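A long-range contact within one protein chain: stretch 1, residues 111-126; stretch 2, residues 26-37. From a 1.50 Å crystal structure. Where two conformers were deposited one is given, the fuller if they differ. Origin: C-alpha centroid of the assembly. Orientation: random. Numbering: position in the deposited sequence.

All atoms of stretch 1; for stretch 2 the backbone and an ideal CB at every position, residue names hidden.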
# COMPACT_ATOMS: atom_id res chain seq x y z
N HIS A 111 9.73 -7.73 5.77
CA HIS A 111 9.21 -8.96 5.17
C HIS A 111 8.49 -9.75 6.24
O HIS A 111 9.06 -10.10 7.26
CB HIS A 111 10.36 -9.74 4.58
CG HIS A 111 10.05 -11.15 4.20
ND1 HIS A 111 8.83 -11.58 3.73
CD2 HIS A 111 10.87 -12.23 4.15
CE1 HIS A 111 8.92 -12.87 3.43
NE2 HIS A 111 10.14 -13.28 3.70
N LEU A 112 7.21 -10.01 6.00
CA LEU A 112 6.34 -10.68 6.95
C LEU A 112 6.46 -12.19 6.91
O LEU A 112 6.28 -12.80 5.85
CB LEU A 112 4.89 -10.31 6.64
CG LEU A 112 3.81 -10.99 7.46
CD1 LEU A 112 3.89 -10.60 8.96
CD2 LEU A 112 2.43 -10.66 6.87
N LEU A 113 6.73 -12.79 8.06
CA LEU A 113 6.65 -14.26 8.22
C LEU A 113 5.36 -14.73 8.86
O LEU A 113 4.80 -15.74 8.45
CB LEU A 113 7.82 -14.79 9.05
CG LEU A 113 9.22 -14.60 8.47
CD1 LEU A 113 10.21 -15.37 9.35
CD2 LEU A 113 9.30 -15.08 7.00
N SER A 114 4.91 -14.00 9.86
CA SER A 114 3.69 -14.35 10.56
C SER A 114 3.19 -13.20 11.39
O SER A 114 3.94 -12.27 11.71
CB SER A 114 3.94 -15.54 11.48
OG SER A 114 4.87 -15.22 12.50
N ALA A 115 1.91 -13.25 11.72
CA ALA A 115 1.29 -12.25 12.58
C ALA A 115 0.01 -12.84 13.13
O ALA A 115 -0.76 -13.41 12.37
CB ALA A 115 1.00 -10.97 11.84
N ILE A 116 -0.22 -12.68 14.43
CA ILE A 116 -1.43 -13.19 15.08
C ILE A 116 -2.41 -12.04 15.28
O ILE A 116 -2.12 -11.09 16.01
CB ILE A 116 -1.12 -13.85 16.43
CG1 ILE A 116 -0.13 -15.01 16.24
CG2 ILE A 116 -2.42 -14.33 17.11
CD1 ILE A 116 0.37 -15.63 17.57
N GLN A 117 -3.57 -12.14 14.63
CA GLN A 117 -4.59 -11.13 14.75
C GLN A 117 -5.09 -10.95 16.18
O GLN A 117 -5.26 -11.91 16.93
CB GLN A 117 -5.73 -11.47 13.81
CG GLN A 117 -6.83 -10.42 13.69
CD GLN A 117 -7.72 -10.71 12.56
OE1 GLN A 117 -7.25 -11.05 11.48
NE2 GLN A 117 -9.00 -10.55 12.78
N ASN A 118 -5.33 -9.70 16.53
CA ASN A 118 -5.93 -9.33 17.81
C ASN A 118 -6.77 -8.08 17.55
O ASN A 118 -6.36 -6.94 17.83
CB ASN A 118 -4.88 -9.12 18.89
CG ASN A 118 -5.49 -9.11 20.26
OD1 ASN A 118 -6.41 -9.88 20.52
ND2 ASN A 118 -5.02 -8.23 21.13
N GLY A 119 -7.96 -8.31 17.01
CA GLY A 119 -8.86 -7.26 16.54
C GLY A 119 -9.40 -7.72 15.19
O GLY A 119 -9.78 -8.89 15.04
N ALA A 120 -9.39 -6.82 14.21
CA ALA A 120 -9.89 -7.06 12.87
C ALA A 120 -8.78 -7.43 11.93
O ALA A 120 -7.60 -7.16 12.20
CB ALA A 120 -10.59 -5.79 12.36
N GLY A 121 -9.16 -8.01 10.80
CA GLY A 121 -8.22 -8.40 9.76
C GLY A 121 -8.94 -8.38 8.43
O GLY A 121 -9.72 -9.30 8.14
N GLU A 122 -8.70 -7.33 7.65
CA GLU A 122 -9.54 -6.98 6.49
C GLU A 122 -8.66 -6.88 5.27
O GLU A 122 -7.88 -5.95 5.16
CB GLU A 122 -10.23 -5.65 6.78
CG GLU A 122 -11.16 -5.75 8.00
CD GLU A 122 -11.74 -4.43 8.45
OE1 GLU A 122 -11.65 -3.43 7.71
OE2 GLU A 122 -12.33 -4.43 9.56
N PHE A 123 -8.74 -7.88 4.39
CA PHE A 123 -7.82 -8.02 3.27
C PHE A 123 -8.55 -8.16 1.97
O PHE A 123 -9.66 -8.70 1.94
CB PHE A 123 -6.89 -9.22 3.51
CG PHE A 123 -6.13 -9.09 4.77
CD1 PHE A 123 -5.00 -8.29 4.81
CD2 PHE A 123 -6.57 -9.66 5.94
CE1 PHE A 123 -4.32 -8.09 5.98
CE2 PHE A 123 -5.88 -9.47 7.11
CZ PHE A 123 -4.77 -8.67 7.14
N VAL A 124 -7.98 -7.59 0.92
CA VAL A 124 -8.51 -7.73 -0.43
C VAL A 124 -7.55 -8.64 -1.19
O VAL A 124 -6.34 -8.35 -1.26
CB VAL A 124 -8.66 -6.38 -1.15
CG1 VAL A 124 -9.23 -6.59 -2.56
CG2 VAL A 124 -9.57 -5.44 -0.34
N VAL A 125 -8.07 -9.74 -1.71
CA VAL A 125 -7.26 -10.72 -2.47
C VAL A 125 -7.75 -10.68 -3.90
O VAL A 125 -8.94 -10.95 -4.13
CB VAL A 125 -7.40 -12.13 -1.93
CG1 VAL A 125 -6.58 -13.14 -2.79
CG2 VAL A 125 -6.98 -12.19 -0.48
N GLU A 126 -6.90 -10.27 -4.83
CA GLU A 126 -7.24 -10.27 -6.24
C GLU A 126 -6.69 -11.53 -6.87
O GLU A 126 -5.54 -11.88 -6.64
CB GLU A 126 -6.66 -9.08 -6.98
CG GLU A 126 -7.12 -9.03 -8.44
CD GLU A 126 -6.67 -7.80 -9.19
OE1 GLU A 126 -6.14 -6.86 -8.55
OE2 GLU A 126 -6.86 -7.78 -10.43
N UNK A 26 -6.03 -15.51 15.02
CA UNK A 26 -5.59 -16.42 13.99
C UNK A 26 -4.33 -15.88 13.36
O UNK A 26 -4.19 -14.66 13.22
CB UNK A 26 -6.68 -16.63 12.94
N UNK A 27 -3.41 -16.77 12.98
CA UNK A 27 -2.18 -16.38 12.33
C UNK A 27 -2.52 -16.06 10.87
O UNK A 27 -2.99 -16.92 10.11
CB UNK A 27 -1.12 -17.48 12.44
N UNK A 28 -2.26 -14.81 10.50
CA UNK A 28 -2.75 -14.24 9.23
C UNK A 28 -2.14 -14.86 7.97
O UNK A 28 -2.82 -15.04 6.95
CB UNK A 28 -2.47 -12.74 9.22
N UNK A 29 -0.85 -15.18 8.04
CA UNK A 29 -0.15 -15.72 6.88
C UNK A 29 -0.65 -17.13 6.56
O UNK A 29 -0.99 -17.42 5.42
CB UNK A 29 1.36 -15.73 7.12
N UNK A 30 -0.79 -17.96 7.60
CA UNK A 30 -1.37 -19.28 7.48
C UNK A 30 -2.79 -19.19 6.88
O UNK A 30 -3.15 -19.95 5.99
CB UNK A 30 -1.40 -19.97 8.85
N UNK A 31 -3.58 -18.26 7.40
CA UNK A 31 -4.94 -18.09 6.92
C UNK A 31 -4.99 -17.66 5.46
O UNK A 31 -5.78 -18.19 4.68
CB UNK A 31 -5.67 -17.07 7.79
N UNK A 32 -4.17 -16.70 5.10
CA UNK A 32 -4.15 -16.25 3.69
C UNK A 32 -3.70 -17.36 2.76
O UNK A 32 -4.24 -17.50 1.66
CB UNK A 32 -3.23 -15.04 3.52
N UNK A 33 -2.70 -18.13 3.18
CA UNK A 33 -2.26 -19.28 2.39
C UNK A 33 -3.42 -20.23 2.16
O UNK A 33 -3.72 -20.60 1.03
CB UNK A 33 -1.11 -20.01 3.08
N UNK A 34 -4.10 -20.56 3.26
CA UNK A 34 -5.23 -21.50 3.22
C UNK A 34 -6.36 -20.99 2.31
O UNK A 34 -6.97 -21.78 1.57
CB UNK A 34 -5.77 -21.73 4.63
N UNK A 35 -6.62 -19.68 2.36
CA UNK A 35 -7.61 -19.08 1.51
C UNK A 35 -7.28 -19.25 0.03
O UNK A 35 -8.11 -19.67 -0.76
CB UNK A 35 -7.75 -17.60 1.85
N UNK A 36 -6.06 -18.89 -0.34
CA UNK A 36 -5.62 -18.99 -1.72
C UNK A 36 -5.64 -20.44 -2.19
O UNK A 36 -6.00 -20.71 -3.34
CB UNK A 36 -4.22 -18.40 -1.88
N UNK A 37 -5.25 -21.35 -1.32
CA UNK A 37 -5.29 -22.77 -1.65
C UNK A 37 -6.74 -23.20 -1.88
O UNK A 37 -7.05 -23.84 -2.89
CB UNK A 37 -4.65 -23.60 -0.54

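Position 26 lies in an extended segment beside Gln117, and its CA-to-CB bond points away from stretch 1. The backbone does the work, its O accepting from Gln117 N at 3.0 Å, so many side chains would serve, beta-branched ones among them. The residue is Thr26.

At position 27 the backbone is still extended and bridges Ile116, with the CA atoms of the two residues 4.3 Å apart, while the next residue begins a helix. CB points sideways. Asp, Asn, Ser or Thr could cap the first turn, but Ala115 N lies about 5.3 Å from the ideal CB of position 27, so reaching it as well calls for a longer acceptor such as a folded Glu. The residue is Glu27. Its chain bends back (chi2 -77°), so that OE2 accepts from Ala115 N and from the N of position 29, both at 2.9 Å, and OE1 from the N of position 30 at 2.9 Å. One carboxylate thus caps the helix and pins it to the strand.

Position 28 opens the helix, its N donating to Ala115 O at 2.8 Å. The ideal CB points toward stretch 1, 5.1 Å from Phe123 CZ; with the methyl of Ala115 also close by, an apolar side chain such as Ile, Leu or Val would suit. It is Ile28, whose CG2 lies 4.0 Å from Phe123 CZ and whose CD1 is 4.3 Å from Ala115 CB.

At position 29 CB again points toward the strand, but Leu113 O is only 3.7 Å from the ideal CB of position 29; a compact apolar side chain fits, Val or Ala for instance. Val29 places CG2 3.6 Å from Leu112 CD2.

Positions 30 and 31 find nothing of stretch 1 within 5.5 Å of their ideal CB atoms, so the contact sets little demand; they are Lys30, whose end leads away, and Ala31.

Position 32 points toward stretch 1, but across a gap that a longer apolar chain, Leu, Met or Ile, could span to Phe123 and Val125. Leu32 does so: its CD2 is 4.3 Å from Phe123 CB and 4.4 Å from Val125 CG2.

Positions 33 and 34 are out of reach and leave the choice open; they are Asn33 and Ala34.

Position 35 points toward Val125 from a distance, favouring a large apolar group, aromatic or Met. Phe35 meets Val125 CG1 with its ring edge, CE2 lying 4.2 Å away.

Position 36 faces sideways, where a small or medium apolar residue would do. Cys36 brings SG to 4.4 Å from Val125 CG1.

Position 37, out of reach, is Lys37.

Stretch 2, residues 26-37: TEIVKALNAFCK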
# COMPACT_ATOMS: atom_id res chain seq x y z
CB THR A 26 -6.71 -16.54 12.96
OG1 THR A 26 -7.89 -17.00 13.63
CG2 THR A 26 -6.37 -17.50 11.85
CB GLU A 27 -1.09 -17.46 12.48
CG GLU A 27 0.31 -16.90 12.27
CD GLU A 27 0.62 -16.69 10.83
OE1 GLU A 27 0.67 -17.70 10.11
OE2 GLU A 27 0.77 -15.53 10.44
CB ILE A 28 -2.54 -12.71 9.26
CG1 ILE A 28 -3.46 -12.09 10.31
CG2 ILE A 28 -2.79 -12.07 7.88
CD1 ILE A 28 -3.15 -10.63 10.63
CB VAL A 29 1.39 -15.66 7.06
CG1 VAL A 29 2.07 -16.32 5.87
CG2 VAL A 29 1.85 -14.22 7.25
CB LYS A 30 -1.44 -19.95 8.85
CG LYS A 30 -1.94 -21.40 8.89
CD LYS A 30 -2.10 -21.89 10.32
CE LYS A 30 -2.82 -23.25 10.37
NZ LYS A 30 -3.07 -23.70 11.78
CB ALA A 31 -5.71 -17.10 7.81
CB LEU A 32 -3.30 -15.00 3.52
CG LEU A 32 -3.87 -13.74 4.15
CD1 LEU A 32 -2.81 -12.65 4.26
CD2 LEU A 32 -5.10 -13.17 3.39
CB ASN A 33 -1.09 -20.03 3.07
CG ASN A 33 0.26 -19.41 2.77
OD1 ASN A 33 0.80 -19.57 1.67
ND2 ASN A 33 0.83 -18.73 3.74
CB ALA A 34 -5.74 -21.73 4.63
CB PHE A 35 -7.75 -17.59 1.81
CG PHE A 35 -8.76 -16.95 0.96
CD1 PHE A 35 -10.08 -17.13 1.24
CD2 PHE A 35 -8.41 -16.25 -0.19
CE1 PHE A 35 -11.06 -16.61 0.43
CE2 PHE A 35 -9.36 -15.75 -1.01
CZ PHE A 35 -10.69 -15.91 -0.69
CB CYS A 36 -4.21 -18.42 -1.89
SG CYS A 36 -4.11 -16.64 -1.62
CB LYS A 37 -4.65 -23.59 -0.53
CG LYS A 37 -4.65 -25.09 -0.82
CD LYS A 37 -3.85 -25.89 0.19
CE LYS A 37 -4.05 -27.39 -0.03
NZ LYS A 37 -3.21 -28.20 0.89
O HOH W 1 3.23 -17.96 9.06
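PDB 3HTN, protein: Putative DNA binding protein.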